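Long-range contacts in uncharacterized protein (Enterococcus faecalis, PDB 3D3Y), which is of unknown function but is related to M16 metallopeptidases, carries a domain classed as inactive, and may bind a metal ion: residues A[23-28]-A[90-96]; A[48-53]-A[131-135]; A[139-144]-A[174-180]; A[203-207]-A[371-376]. All blocks are in the same frame, centred on the assembly; numbering follows the deposited sequence.

Contact 1 (A[23-28]-A[90-96]); sequences KTVRLL and ISMNIVN
Leu28 and Ser91 open a ladder of antiparallel beta pairs that joins strands 24-34 and 85-95, two neighbours in a mixed six-stranded sheet. At Ile90 the carbonyl oxygen receives a CA-H...O contact from Leu28 CA, while the side chain leads off to helix 105-118. Ser91 forms a non-hydrogen-bonded pair with Leu28, whose CD1 lies 3.9 Å from Ser91 OG. Met92, a selenomethionine, makes the first full backbone couple: its N donates to Leu27 O and Met92 O accepts from Leu27 N (2.8 Å). Its CB packs on Leu27 CD1, on the face that helix 105-118 covers.

Asn93 lies on the other face, beside Arg26. With CG anti to the backbone N (chi1 -166°), its amide is laid flat over the guanidinium of Arg26, the two planes 7° apart, and Asn93 ND2 sits 3.2 Å above the guanidinium plane. The amide is pinned in rotation by Asn93 ND2 donating to Thr24 OG1 at 2.9 Å, nearly in the amide plane, with a weak second bond to Val25 O. Ile94 repeats the two-bond pattern with Val25, and Ile94 CD1 touches Leu27 CD1 (3.8 Å). After Val95, whose side chain diverges from that of Thr24, comes Asn96. Its OD1 bonds His98 N, and its ND2 bonds Asp208 O and a water that probably donates to Thr24 O. Asn96 N extends the ladder to Lys23 O at 3.1 Å.

Contact 2 (A[48-53]-A[131-135]); sequences SLMETN and TFQRE
The guanidinium of Arg134 meets Thr52 and Asn53 at its edge: Arg134 NH2 donates to Thr52 OG1 at 3.2 Å, close to the guanidinium plane, and Asn53 ND2 lies beside NH1. The bend at chi3 (37°) turns the guanidinium toward Thr52 and Asn53, where Arg134 NH2 also forms a salt bridge to Glu135 OE2 (2.8 Å). One nitrogen thus serves a hydroxyl and a carboxylate, and the pairing probably stabilises the charge of the buried Glu135. Phe132 likewise presents a ring edge, where Leu49 CD1 packs 3.9 Å from Phe132 CD1. The amide of Asn53 points its ND2 almost straight at Thr131 OG1, 2.9 Å away and near the amide plane; that hydroxyl also bonds Glu128.

Between these polar groups the methyls Thr52 CG2 and Thr131 CG2 meet tip to tip at 3.6 Å, and Leu49 CD2 lies against Glu135 CB. Two waters complete the seam. One accepts from Ser48 OG and donates to both Glu135 O and Glu135 OE1; the other accepts weakly from Arg134 NH1.

The contact is a helix-helix crossing with short-segment axes 10.0 Å apart at 120°, joining the C-terminal end of helix 40-52 to helix 129-148. Helix 185-198 adjoins its apolar side through Leu188, which touches both Leu49 and Phe132, while Glu51 bonds Ile77 N of strand 74-82.

Contact 3 (A[139-144]-A[174-180]); sequences LKAYLE and FGTVAAL
Leu143, its CG beside the backbone N (chi1 -58°) and its chain extended at chi2, spreads two methyls toward 174-180: CD2 reaches Phe174 and CD1 the peptide between Thr176 and Val177. Phe174 answers with CG between its backbone N and carbonyl carbon (chi1 41°), which swings the ring toward helix 129-148; Leu143 CD2 lies 3.6 Å from Phe174 CD1, the two side chains running alongside in opposite senses. Tyr142 offers its ring edge to Phe174 CB. Deeper in, Leu180 CD1 touches Leu139 CD2 (3.9 Å), and Leu180 CD2 packs 3.4 Å from Lys140 N. Val177 CG2 and Leu143 CB, at 3.4 Å, are closer than usual for two carbons.

The motif on the second segment is a capped helix start. Thr176 is the N-cap of helix 177-182, Thr176 OG1 accepting from Ala179 N (3.1 Å); Gly175, with positive phi, turns the chain into it. Thr44 and Leu45 of helix 40-52 touch Leu139, and Leu45 also meets Leu180.

The chemistry is almost wholly apolar: methyls and rings hold the helix start against helix 129-148, and Phe174 O is buried beside Leu143 CD2 with no hydrogen-bond partner in the model, which would be expected to cost some energy that the packing may repay.

Contact 4 (A[203-207]-A[371-376]); sequences IFVLG and WLEKEY
The side chain of Leu206 runs roughly perpendicular to that of Trp371, so that a methyl of the leucine comes down on the indole. Leu206 CD1 sits 3.8 Å from the centroid of the six-membered ring of Trp371 and 10° off the ring normal, a CH-pi contact over the face. The indole is held in turn by its own helix: Trp371 NE1 donates to Glu375 OE2 (3.0 Å), using the anti lone pair of that oxygen, with OE2 lying 23° out of the indole plane. Glu375 OE1 has a second partner in Ser1 OG, so both oxygens of this buried carboxylate are engaged.

These residues put helix 368-380 across strand 200-207 of the mixed six-stranded sheet, the short-segment axes 10.0 Å apart. This is helix-on-sheet packing: Phe204 and Leu206 face the helix, whereas Ile203 and Val205 turn to helix 211-219 on the other face.

Leu372 reaches in between the two strand residues, Leu372 CD2 touching Phe204 CB at 3.6 Å and Leu206 CB at 3.9 Å. With CG beside the backbone N (chi1 -71°), the ring of Phe204 extends along the helix toward Tyr376, whose edge it meets near the tyrosine plane; the two rings are oblique, at 62°. Phe204 also stacks on His15 of strand 12-18. Tyr376 OH bonds Asn32 ND2, and Phe204 CE2 lies 3.4 Å from Tyr376 CD1.

Contacts 1 and 4 share the six-stranded sheet, their centres 11 Å apart. Strand 24-34 lies between 200-207 and 85-95, so the two contacts meet through backbone pairing of Arg26 with Leu206 and of Leu28 with Phe204. Contacts 2 and 3, centres 15 Å apart, lie in the helical layer and both use helix 129-148. Helix 40-52, which follows strand 24-34 in the chain, connects the two groups; contacts 1 and 2 interleave in sequence, whereas contact 3 closes before contact 4 opens. Contacts 3 and 4 lie on opposite sides of the chain's centre, about 30 Å apart between centres. Contact 4 alone brings in residues after 370, tying a late helix to the early sheet.

Contact 1 (A[23-28]-A[90-96])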
loop_
_atom_site.group_PDB
_atom_site.type_symbol
_atom_site.label_atom_id
_atom_site.label_comp_id
_atom_site.label_asym_id
_atom_site.label_seq_id
_atom_site.Cartn_x
_atom_site.Cartn_y
_atom_site.Cartn_z
ATOM N N LYS A 23 -25.596 2.449 -3.933
ATOM C CA LYS A 23 -26.724 2.399 -2.999
ATOM C C LYS A 23 -26.220 2.507 -1.559
ATOM O O LYS A 23 -27.006 2.569 -0.614
ATOM C CB LYS A 23 -27.511 1.092 -3.182
ATOM C CG LYS A 23 -28.111 0.915 -4.562
ATOM C CD LYS A 23 -28.939 -0.363 -4.619
ATOM C CE LYS A 23 -29.316 -0.689 -6.031
ATOM N NZ LYS A 23 -30.362 0.238 -6.545
ATOM N N THR A 24 -24.901 2.494 -1.400
ATOM C CA THR A 24 -24.290 2.671 -0.097
ATOM C C THR A 24 -23.399 3.897 -0.109
ATOM O O THR A 24 -23.118 4.464 -1.172
ATOM C CB THR A 24 -23.398 1.486 0.295
ATOM O OG1 THR A 24 -22.331 1.365 -0.660
ATOM C CG2 THR A 24 -24.217 0.179 0.378
ATOM N N VAL A 25 -22.928 4.253 1.088
ATOM C CA VAL A 25 -22.079 5.415 1.314
ATOM C C VAL A 25 -20.787 4.900 1.949
ATOM O O VAL A 25 -20.827 4.173 2.937
ATOM C CB VAL A 25 -22.752 6.423 2.229
ATOM C CG1 VAL A 25 -21.807 7.596 2.517
ATOM C CG2 VAL A 25 -24.055 6.940 1.577
ATOM N N ARG A 26 -19.651 5.216 1.331
ATOM C CA ARG A 26 -18.373 4.806 1.869
ATOM C C ARG A 26 -17.821 5.993 2.615
ATOM O O ARG A 26 -17.943 7.143 2.149
ATOM C CB ARG A 26 -17.414 4.469 0.748
ATOM C CG ARG A 26 -17.969 3.538 -0.262
ATOM C CD ARG A 26 -17.431 2.169 -0.039
ATOM N NE ARG A 26 -18.089 1.204 -0.913
ATOM C CZ ARG A 26 -18.045 -0.108 -0.707
ATOM N NH1 ARG A 26 -17.350 -0.577 0.339
ATOM N NH2 ARG A 26 -18.693 -0.934 -1.530
ATOM N N LEU A 27 -17.200 5.702 3.752
ATOM C CA LEU A 27 -16.499 6.688 4.548
ATOM C C LEU A 27 -15.078 6.218 4.785
ATOM O O LEU A 27 -14.829 5.015 5.028
ATOM C CB LEU A 27 -17.173 6.883 5.910
ATOM C CG LEU A 27 -18.609 7.416 5.979
ATOM C CD1 LEU A 27 -19.580 6.258 5.872
ATOM C CD2 LEU A 27 -18.789 8.129 7.298
ATOM N N LEU A 28 -14.149 7.169 4.716
ATOM C CA LEU A 28 -12.732 6.899 4.962
ATOM C C LEU A 28 -12.189 8.021 5.796
ATOM O O LEU A 28 -12.315 9.197 5.418
ATOM C CB LEU A 28 -11.965 6.772 3.648
ATOM C CG LEU A 28 -10.426 6.750 3.711
ATOM C CD1 LEU A 28 -9.875 5.458 4.400
ATOM C CD2 LEU A 28 -9.907 6.927 2.280
ATOM N N ILE A 90 -9.336 4.271 8.467
ATOM C CA ILE A 90 -10.569 3.769 9.088
ATOM C C ILE A 90 -11.629 3.857 8.018
ATOM O O ILE A 90 -11.876 4.931 7.453
ATOM C CB ILE A 90 -10.987 4.631 10.289
ATOM C CG1 ILE A 90 -9.885 4.620 11.365
ATOM C CG2 ILE A 90 -12.338 4.171 10.873
ATOM C CD1 ILE A 90 -10.120 5.698 12.457
ATOM N N SER A 91 -12.237 2.711 7.724
ATOM C CA SER A 91 -13.196 2.609 6.622
ATOM C C SER A 91 -14.540 2.146 7.155
ATOM O O SER A 91 -14.588 1.303 8.071
ATOM C CB SER A 91 -12.688 1.557 5.622
ATOM O OG SER A 91 -11.442 1.978 5.053
HETATM N N MSE A 92 -15.615 2.651 6.534
HETATM C CA MSE A 92 -16.972 2.211 6.798
HETATM C C MSE A 92 -17.766 2.214 5.508
HETATM O O MSE A 92 -17.559 3.075 4.629
HETATM C CB MSE A 92 -17.688 3.151 7.756
HETATM C CG MSE A 92 -17.379 2.976 9.190
HETATM SE SE MSE A 92 -18.555 4.099 10.281
HETATM C CE MSE A 92 -20.082 2.997 10.547
ATOM N N ASN A 93 -18.690 1.264 5.413
ATOM C CA ASN A 93 -19.686 1.179 4.328
ATOM C C ASN A 93 -21.053 1.091 5.033
ATOM O O ASN A 93 -21.242 0.276 5.956
ATOM C CB ASN A 93 -19.406 -0.059 3.460
ATOM C CG ASN A 93 -20.160 -0.060 2.106
ATOM O OD1 ASN A 93 -20.527 -1.138 1.589
ATOM N ND2 ASN A 93 -20.359 1.117 1.516
ATOM N N ILE A 94 -21.972 1.969 4.655
ATOM C CA ILE A 94 -23.325 2.016 5.218
ATOM C C ILE A 94 -24.353 2.124 4.109
ATOM O O ILE A 94 -24.076 2.687 3.031
ATOM C CB ILE A 94 -23.491 3.232 6.163
ATOM C CG1 ILE A 94 -23.285 4.543 5.384
ATOM C CG2 ILE A 94 -22.476 3.137 7.283
ATOM C CD1 ILE A 94 -23.323 5.780 6.241
ATOM N N VAL A 95 -25.543 1.592 4.362
ATOM C CA VAL A 95 -26.623 1.672 3.390
ATOM C C VAL A 95 -27.151 3.101 3.413
ATOM O O VAL A 95 -27.254 3.690 4.475
ATOM C CB VAL A 95 -27.775 0.710 3.736
ATOM C CG1 VAL A 95 -28.895 0.878 2.757
ATOM C CG2 VAL A 95 -27.314 -0.778 3.779
ATOM N N ASN A 96 -27.455 3.660 2.249
ATOM C CA ASN A 96 -27.995 5.040 2.145
ATOM C C ASN A 96 -29.407 5.124 2.759
ATOM O O ASN A 96 -30.184 4.155 2.666
ATOM C CB ASN A 96 -27.985 5.465 0.677
ATOM C CG ASN A 96 -28.302 6.941 0.480
ATOM O OD1 ASN A 96 -29.429 7.372 0.728
ATOM N ND2 ASN A 96 -27.297 7.726 0.037
HETATM O O HOH W 1 -25.255 6.292 -1.634
#

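Contact 2 (A[48-53]-A[131-135])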
loop_
_atom_site.group_PDB
_atom_site.type_symbol
_atom_site.label_atom_id
_atom_site.label_comp_id
_atom_site.label_asym_id
_atom_site.label_seq_id
_atom_site.Cartn_x
_atom_site.Cartn_y
_atom_site.Cartn_z
ATOM N N SER A 48 -5.311 -2.449 15.040
ATOM C CA SER A 48 -6.037 -3.598 15.590
ATOM C C SER A 48 -6.763 -3.243 16.889
ATOM O O SER A 48 -7.873 -3.680 17.109
ATOM C CB SER A 48 -5.108 -4.762 15.883
ATOM O OG SER A 48 -4.775 -5.406 14.676
ATOM N N LEU A 49 -6.146 -2.412 17.717
ATOM C CA LEU A 49 -6.727 -2.080 19.011
ATOM C C LEU A 49 -7.992 -1.269 18.825
ATOM O O LEU A 49 -9.017 -1.555 19.494
ATOM C CB LEU A 49 -5.724 -1.334 19.896
ATOM C CG LEU A 49 -4.473 -2.106 20.346
ATOM C CD1 LEU A 49 -3.398 -1.183 20.930
ATOM C CD2 LEU A 49 -4.812 -3.199 21.396
HETATM N N MSE A 50 -7.948 -0.291 17.917
HETATM C CA MSE A 50 -9.082 0.621 17.773
HETATM C C MSE A 50 -10.259 -0.020 17.040
HETATM O O MSE A 50 -11.397 0.441 17.158
HETATM C CB MSE A 50 -8.639 1.915 17.103
HETATM C CG MSE A 50 -7.657 2.677 18.016
HETATM SE SE MSE A 50 -7.112 4.310 17.136
HETATM C CE MSE A 50 -8.858 5.133 16.837
ATOM N N GLU A 51 -9.987 -1.104 16.315
ATOM C CA GLU A 51 -11.010 -1.821 15.550
ATOM C C GLU A 51 -11.789 -2.836 16.398
ATOM O O GLU A 51 -12.991 -3.036 16.182
ATOM C CB GLU A 51 -10.311 -2.564 14.396
ATOM C CG GLU A 51 -11.210 -3.347 13.489
ATOM C CD GLU A 51 -10.397 -4.124 12.446
ATOM O OE1 GLU A 51 -9.682 -5.064 12.840
ATOM O OE2 GLU A 51 -10.445 -3.770 11.254
ATOM N N THR A 52 -11.099 -3.497 17.331
ATOM C CA THR A 52 -11.643 -4.669 18.013
ATOM C C THR A 52 -12.732 -4.303 19.031
ATOM O O THR A 52 -13.727 -5.026 19.168
ATOM C CB THR A 52 -10.523 -5.506 18.641
ATOM O OG1 THR A 52 -11.066 -6.697 19.232
ATOM C CG2 THR A 52 -9.744 -4.722 19.703
ATOM N N ASN A 53 -12.521 -3.187 19.739
ATOM C CA ASN A 53 -13.479 -2.666 20.715
ATOM C C ASN A 53 -13.136 -1.222 21.036
ATOM O O ASN A 53 -12.079 -0.720 20.609
ATOM C CB ASN A 53 -13.597 -3.570 21.976
ATOM C CG ASN A 53 -12.298 -3.684 22.768
ATOM O OD1 ASN A 53 -11.650 -2.679 23.047
ATOM N ND2 ASN A 53 -11.932 -4.932 23.171
ATOM N N THR A 131 -7.434 -6.816 26.185
ATOM C CA THR A 131 -7.553 -6.482 24.775
ATOM C C THR A 131 -6.166 -6.276 24.192
ATOM O O THR A 131 -5.874 -6.753 23.083
ATOM C CB THR A 131 -8.386 -5.185 24.537
ATOM O OG1 THR A 131 -9.749 -5.383 24.959
ATOM C CG2 THR A 131 -8.354 -4.798 23.068
ATOM N N PHE A 132 -5.308 -5.580 24.936
ATOM C CA PHE A 132 -3.980 -5.287 24.437
ATOM C C PHE A 132 -3.163 -6.559 24.199
ATOM O O PHE A 132 -2.532 -6.735 23.167
ATOM C CB PHE A 132 -3.182 -4.373 25.399
ATOM C CG PHE A 132 -1.822 -4.091 24.876
ATOM C CD1 PHE A 132 -1.668 -3.136 23.875
ATOM C CD2 PHE A 132 -0.717 -4.878 25.270
ATOM C CE1 PHE A 132 -0.427 -2.900 23.313
ATOM C CE2 PHE A 132 0.547 -4.651 24.708
ATOM C CZ PHE A 132 0.680 -3.665 23.726
ATOM N N GLN A 133 -3.128 -7.431 25.192
ATOM C CA GLN A 133 -2.341 -8.649 25.062
ATOM C C GLN A 133 -2.835 -9.542 23.917
ATOM O O GLN A 133 -2.020 -10.068 23.146
ATOM C CB GLN A 133 -2.360 -9.381 26.393
ATOM C CG GLN A 133 -1.882 -10.825 26.413
ATOM C CD GLN A 133 -2.716 -11.600 27.410
ATOM O OE1 GLN A 133 -3.910 -11.870 27.156
ATOM N NE2 GLN A 133 -2.132 -11.910 28.573
ATOM N N ARG A 134 -4.157 -9.704 23.804
ATOM C CA ARG A 134 -4.757 -10.446 22.701
ATOM C C ARG A 134 -4.328 -9.899 21.338
ATOM O O ARG A 134 -3.906 -10.677 20.465
ATOM C CB ARG A 134 -6.281 -10.446 22.802
ATOM C CG ARG A 134 -6.988 -11.055 21.550
ATOM C CD ARG A 134 -8.471 -11.409 21.808
ATOM N NE ARG A 134 -9.163 -10.443 22.687
ATOM C CZ ARG A 134 -9.649 -9.257 22.308
ATOM N NH1 ARG A 134 -10.254 -8.481 23.205
ATOM N NH2 ARG A 134 -9.540 -8.838 21.048
ATOM N N GLU A 135 -4.433 -8.581 21.147
ATOM C CA GLU A 135 -4.095 -7.979 19.835
ATOM C C GLU A 135 -2.598 -8.015 19.527
ATOM O O GLU A 135 -2.191 -8.168 18.363
ATOM C CB GLU A 135 -4.611 -6.535 19.723
ATOM C CG GLU A 135 -6.146 -6.404 19.657
ATOM C CD GLU A 135 -6.772 -7.401 18.699
ATOM O OE1 GLU A 135 -6.227 -7.606 17.603
ATOM O OE2 GLU A 135 -7.799 -8.018 19.053
HETATM O O HOH W 2 -3.554 -7.386 16.057
HETATM O O HOH W 3 -12.695 -6.983 21.932
#

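Contact 3 (A[139-144]-A[174-180])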
loop_
_atom_site.group_PDB
_atom_site.type_symbol
_atom_site.label_atom_id
_atom_site.label_comp_id
_atom_site.label_asym_id
_atom_site.label_seq_id
_atom_site.Cartn_x
_atom_site.Cartn_y
_atom_site.Cartn_z
ATOM N N LEU A 139 -1.071 -9.879 16.326
ATOM C CA LEU A 139 -0.176 -9.252 15.386
ATOM C C LEU A 139 1.123 -10.028 15.266
ATOM O O LEU A 139 1.637 -10.194 14.186
ATOM C CB LEU A 139 0.057 -7.761 15.710
ATOM C CG LEU A 139 0.986 -7.029 14.729
ATOM C CD1 LEU A 139 0.441 -7.018 13.281
ATOM C CD2 LEU A 139 1.308 -5.595 15.183
ATOM N N LYS A 140 1.644 -10.539 16.370
ATOM C CA LYS A 140 2.832 -11.349 16.290
ATOM C C LYS A 140 2.589 -12.577 15.396
ATOM O O LYS A 140 3.441 -12.939 14.554
ATOM C CB LYS A 140 3.268 -11.737 17.695
ATOM C CG LYS A 140 4.564 -12.522 17.745
ATOM C CD LYS A 140 4.887 -12.959 19.168
ATOM C CE LYS A 140 6.339 -13.431 19.227
ATOM N NZ LYS A 140 6.465 -14.556 20.171
ATOM N N ALA A 141 1.426 -13.214 15.572
ATOM C CA ALA A 141 1.066 -14.377 14.757
ATOM C C ALA A 141 1.035 -13.996 13.266
ATOM O O ALA A 141 1.559 -14.705 12.425
ATOM C CB ALA A 141 -0.311 -14.941 15.208
ATOM N N TYR A 142 0.442 -12.851 12.960
ATOM C CA TYR A 142 0.397 -12.355 11.581
ATOM C C TYR A 142 1.767 -12.105 10.977
ATOM O O TYR A 142 2.050 -12.549 9.855
ATOM C CB TYR A 142 -0.435 -11.098 11.525
ATOM C CG TYR A 142 -0.532 -10.428 10.164
ATOM C CD1 TYR A 142 -1.244 -11.010 9.123
ATOM C CD2 TYR A 142 0.050 -9.198 9.949
ATOM C CE1 TYR A 142 -1.366 -10.391 7.905
ATOM C CE2 TYR A 142 -0.064 -8.560 8.726
ATOM C CZ TYR A 142 -0.776 -9.159 7.711
ATOM O OH TYR A 142 -0.886 -8.522 6.494
ATOM N N LEU A 143 2.620 -11.401 11.716
ATOM C CA LEU A 143 3.978 -11.110 11.246
ATOM C C LEU A 143 4.762 -12.395 11.099
ATOM O O LEU A 143 5.513 -12.548 10.145
ATOM C CB LEU A 143 4.695 -10.166 12.216
ATOM C CG LEU A 143 4.006 -8.823 12.472
ATOM C CD1 LEU A 143 4.729 -8.083 13.618
ATOM C CD2 LEU A 143 3.973 -8.016 11.194
ATOM N N GLU A 144 4.578 -13.344 12.017
ATOM C CA GLU A 144 5.209 -14.662 11.842
ATOM C C GLU A 144 4.750 -15.450 10.594
ATOM O O GLU A 144 5.576 -16.091 9.948
ATOM C CB GLU A 144 5.092 -15.504 13.109
ATOM C CG GLU A 144 6.010 -14.974 14.199
ATOM C CD GLU A 144 5.833 -15.649 15.545
ATOM O OE1 GLU A 144 4.773 -16.258 15.802
ATOM O OE2 GLU A 144 6.772 -15.548 16.361
ATOM N N PHE A 174 3.716 -3.014 7.904
ATOM C CA PHE A 174 3.111 -3.645 9.079
ATOM C C PHE A 174 4.102 -3.869 10.213
ATOM O O PHE A 174 3.765 -4.514 11.215
ATOM C CB PHE A 174 2.435 -4.973 8.694
ATOM C CG PHE A 174 3.240 -5.797 7.708
ATOM C CD1 PHE A 174 4.477 -6.334 8.053
ATOM C CD2 PHE A 174 2.755 -6.016 6.417
ATOM C CE1 PHE A 174 5.241 -7.097 7.097
ATOM C CE2 PHE A 174 3.490 -6.771 5.478
ATOM C CZ PHE A 174 4.734 -7.308 5.814
ATOM N N GLY A 175 5.312 -3.334 10.066
ATOM C CA GLY A 175 6.302 -3.378 11.131
ATOM C C GLY A 175 7.038 -4.692 11.232
ATOM O O GLY A 175 7.023 -5.499 10.303
ATOM N N THR A 176 7.696 -4.920 12.363
ATOM C CA THR A 176 8.481 -6.141 12.514
ATOM C C THR A 176 8.219 -6.764 13.868
ATOM O O THR A 176 7.781 -6.083 14.802
ATOM C CB THR A 176 9.976 -5.860 12.461
ATOM O OG1 THR A 176 10.336 -5.131 13.636
ATOM C CG2 THR A 176 10.360 -5.052 11.184
ATOM N N VAL A 177 8.537 -8.046 13.993
ATOM C CA VAL A 177 8.343 -8.750 15.271
ATOM C C VAL A 177 9.211 -8.164 16.400
ATOM O O VAL A 177 8.749 -8.023 17.538
ATOM C CB VAL A 177 8.574 -10.249 15.061
ATOM C CG1 VAL A 177 8.576 -11.016 16.365
ATOM C CG2 VAL A 177 7.470 -10.758 14.152
ATOM N N ALA A 178 10.459 -7.824 16.068
ATOM C CA ALA A 178 11.388 -7.215 17.029
ATOM C C ALA A 178 10.845 -5.895 17.591
ATOM O O ALA A 178 10.923 -5.638 18.790
ATOM C CB ALA A 178 12.775 -7.007 16.388
ATOM N N ALA A 179 10.284 -5.066 16.723
ATOM C CA ALA A 179 9.711 -3.804 17.146
ATOM C C ALA A 179 8.463 -4.046 17.993
ATOM O O ALA A 179 8.241 -3.386 19.014
ATOM C CB ALA A 179 9.383 -2.968 15.928
ATOM N N LEU A 180 7.676 -5.047 17.606
ATOM C CA LEU A 180 6.451 -5.361 18.327
ATOM C C LEU A 180 6.711 -5.779 19.782
ATOM O O LEU A 180 5.957 -5.398 20.695
ATOM C CB LEU A 180 5.698 -6.478 17.603
ATOM C CG LEU A 180 4.399 -6.922 18.262
ATOM C CD1 LEU A 180 3.467 -5.703 18.428
ATOM C CD2 LEU A 180 3.723 -8.008 17.418
#

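Contact 4 (A[203-207]-A[371-376])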
loop_
_atom_site.group_PDB
_atom_site.type_symbol
_atom_site.label_atom_id
_atom_site.label_comp_id
_atom_site.label_asym_id
_atom_site.label_seq_id
_atom_site.Cartn_x
_atom_site.Cartn_y
_atom_site.Cartn_z
ATOM N N ILE A 203 -10.902 13.167 5.465
ATOM C CA ILE A 203 -12.113 12.371 5.613
ATOM C C ILE A 203 -12.820 12.455 4.294
ATOM O O ILE A 203 -13.002 13.568 3.734
ATOM C CB ILE A 203 -13.016 12.929 6.729
ATOM C CG1 ILE A 203 -12.258 12.890 8.056
ATOM C CG2 ILE A 203 -14.322 12.123 6.806
ATOM C CD1 ILE A 203 -12.992 13.558 9.220
ATOM N N PHE A 204 -13.160 11.285 3.770
ATOM C CA PHE A 204 -13.845 11.175 2.488
ATOM C C PHE A 204 -15.205 10.515 2.645
ATOM O O PHE A 204 -15.365 9.535 3.401
ATOM C CB PHE A 204 -12.997 10.361 1.510
ATOM C CG PHE A 204 -11.771 11.076 1.050
ATOM C CD1 PHE A 204 -11.731 11.670 -0.200
ATOM C CD2 PHE A 204 -10.645 11.164 1.879
ATOM C CE1 PHE A 204 -10.599 12.351 -0.621
ATOM C CE2 PHE A 204 -9.511 11.841 1.451
ATOM C CZ PHE A 204 -9.485 12.423 0.212
ATOM N N VAL A 205 -16.181 11.057 1.922
ATOM C CA VAL A 205 -17.507 10.491 1.870
ATOM C C VAL A 205 -17.889 10.398 0.409
ATOM O O VAL A 205 -17.964 11.417 -0.287
ATOM C CB VAL A 205 -18.552 11.362 2.643
ATOM C CG1 VAL A 205 -19.917 10.690 2.586
ATOM C CG2 VAL A 205 -18.101 11.541 4.080
ATOM N N LEU A 206 -18.112 9.168 -0.051
ATOM C CA LEU A 206 -18.480 8.892 -1.430
ATOM C C LEU A 206 -19.848 8.224 -1.445
ATOM O O LEU A 206 -20.026 7.104 -0.896
ATOM C CB LEU A 206 -17.430 7.989 -2.102
ATOM C CG LEU A 206 -17.835 7.359 -3.447
ATOM C CD1 LEU A 206 -17.612 8.353 -4.542
ATOM C CD2 LEU A 206 -17.040 6.122 -3.722
ATOM N N GLY A 207 -20.813 8.888 -2.076
ATOM C CA GLY A 207 -22.168 8.327 -2.164
ATOM C C GLY A 207 -23.178 9.407 -2.514
ATOM O O GLY A 207 -22.785 10.559 -2.810
ATOM N N TRP A 371 -12.065 4.137 -6.534
ATOM C CA TRP A 371 -12.421 5.529 -6.765
ATOM C C TRP A 371 -11.898 6.383 -5.594
ATOM O O TRP A 371 -11.153 7.342 -5.818
ATOM C CB TRP A 371 -13.933 5.673 -6.981
ATOM C CG TRP A 371 -14.380 7.041 -7.420
ATOM C CD1 TRP A 371 -13.616 8.174 -7.491
ATOM C CD2 TRP A 371 -15.709 7.436 -7.804
ATOM N NE1 TRP A 371 -14.377 9.243 -7.917
ATOM C CE2 TRP A 371 -15.666 8.818 -8.110
ATOM C CE3 TRP A 371 -16.933 6.755 -7.926
ATOM C CZ2 TRP A 371 -16.796 9.532 -8.538
ATOM C CZ3 TRP A 371 -18.051 7.464 -8.339
ATOM C CH2 TRP A 371 -17.978 8.839 -8.639
ATOM N N LEU A 372 -12.225 6.000 -4.360
ATOM C CA LEU A 372 -11.664 6.691 -3.172
ATOM C C LEU A 372 -10.141 6.858 -3.200
ATOM O O LEU A 372 -9.653 7.947 -2.927
ATOM C CB LEU A 372 -12.114 6.059 -1.840
ATOM C CG LEU A 372 -13.507 6.352 -1.293
ATOM C CD1 LEU A 372 -13.804 5.443 -0.087
ATOM C CD2 LEU A 372 -13.733 7.825 -0.903
ATOM N N GLU A 373 -9.407 5.801 -3.558
ATOM C CA GLU A 373 -7.943 5.869 -3.704
ATOM C C GLU A 373 -7.468 6.837 -4.796
ATOM O O GLU A 373 -6.486 7.546 -4.594
ATOM C CB GLU A 373 -7.295 4.489 -3.914
ATOM C CG GLU A 373 -7.483 3.492 -2.762
ATOM C CD GLU A 373 -6.984 4.032 -1.406
ATOM O OE1 GLU A 373 -6.043 4.857 -1.374
ATOM O OE2 GLU A 373 -7.550 3.645 -0.374
ATOM N N LYS A 374 -8.139 6.845 -5.953
ATOM C CA LYS A 374 -7.860 7.839 -6.995
ATOM C C LYS A 374 -8.084 9.246 -6.447
ATOM O O LYS A 374 -7.270 10.131 -6.680
ATOM C CB LYS A 374 -8.737 7.619 -8.246
ATOM C CG LYS A 374 -8.397 6.354 -9.018
ATOM C CD LYS A 374 -9.210 6.181 -10.329
ATOM C CE LYS A 374 -8.756 4.887 -11.034
ATOM N NZ LYS A 374 -9.686 4.425 -12.119
ATOM N N GLU A 375 -9.184 9.446 -5.730
ATOM C CA GLU A 375 -9.493 10.754 -5.133
ATOM C C GLU A 375 -8.409 11.185 -4.145
ATOM O O GLU A 375 -8.001 12.347 -4.120
ATOM C CB GLU A 375 -10.858 10.744 -4.433
ATOM C CG GLU A 375 -12.059 10.638 -5.372
ATOM C CD GLU A 375 -12.355 11.929 -6.133
ATOM O OE1 GLU A 375 -11.737 12.981 -5.836
ATOM O OE2 GLU A 375 -13.222 11.892 -7.037
ATOM N N TYR A 376 -7.932 10.238 -3.338
ATOM C CA TYR A 376 -6.883 10.554 -2.393
ATOM C C TYR A 376 -5.594 10.981 -3.093
ATOM O O TYR A 376 -5.031 12.035 -2.768
ATOM C CB TYR A 376 -6.658 9.400 -1.419
ATOM C CG TYR A 376 -5.870 9.820 -0.203
ATOM C CD1 TYR A 376 -6.469 10.528 0.820
ATOM C CD2 TYR A 376 -4.514 9.510 -0.086
ATOM C CE1 TYR A 376 -5.747 10.934 1.944
ATOM C CE2 TYR A 376 -3.780 9.909 1.031
ATOM C CZ TYR A 376 -4.407 10.604 2.051
ATOM O OH TYR A 376 -3.687 10.969 3.168
#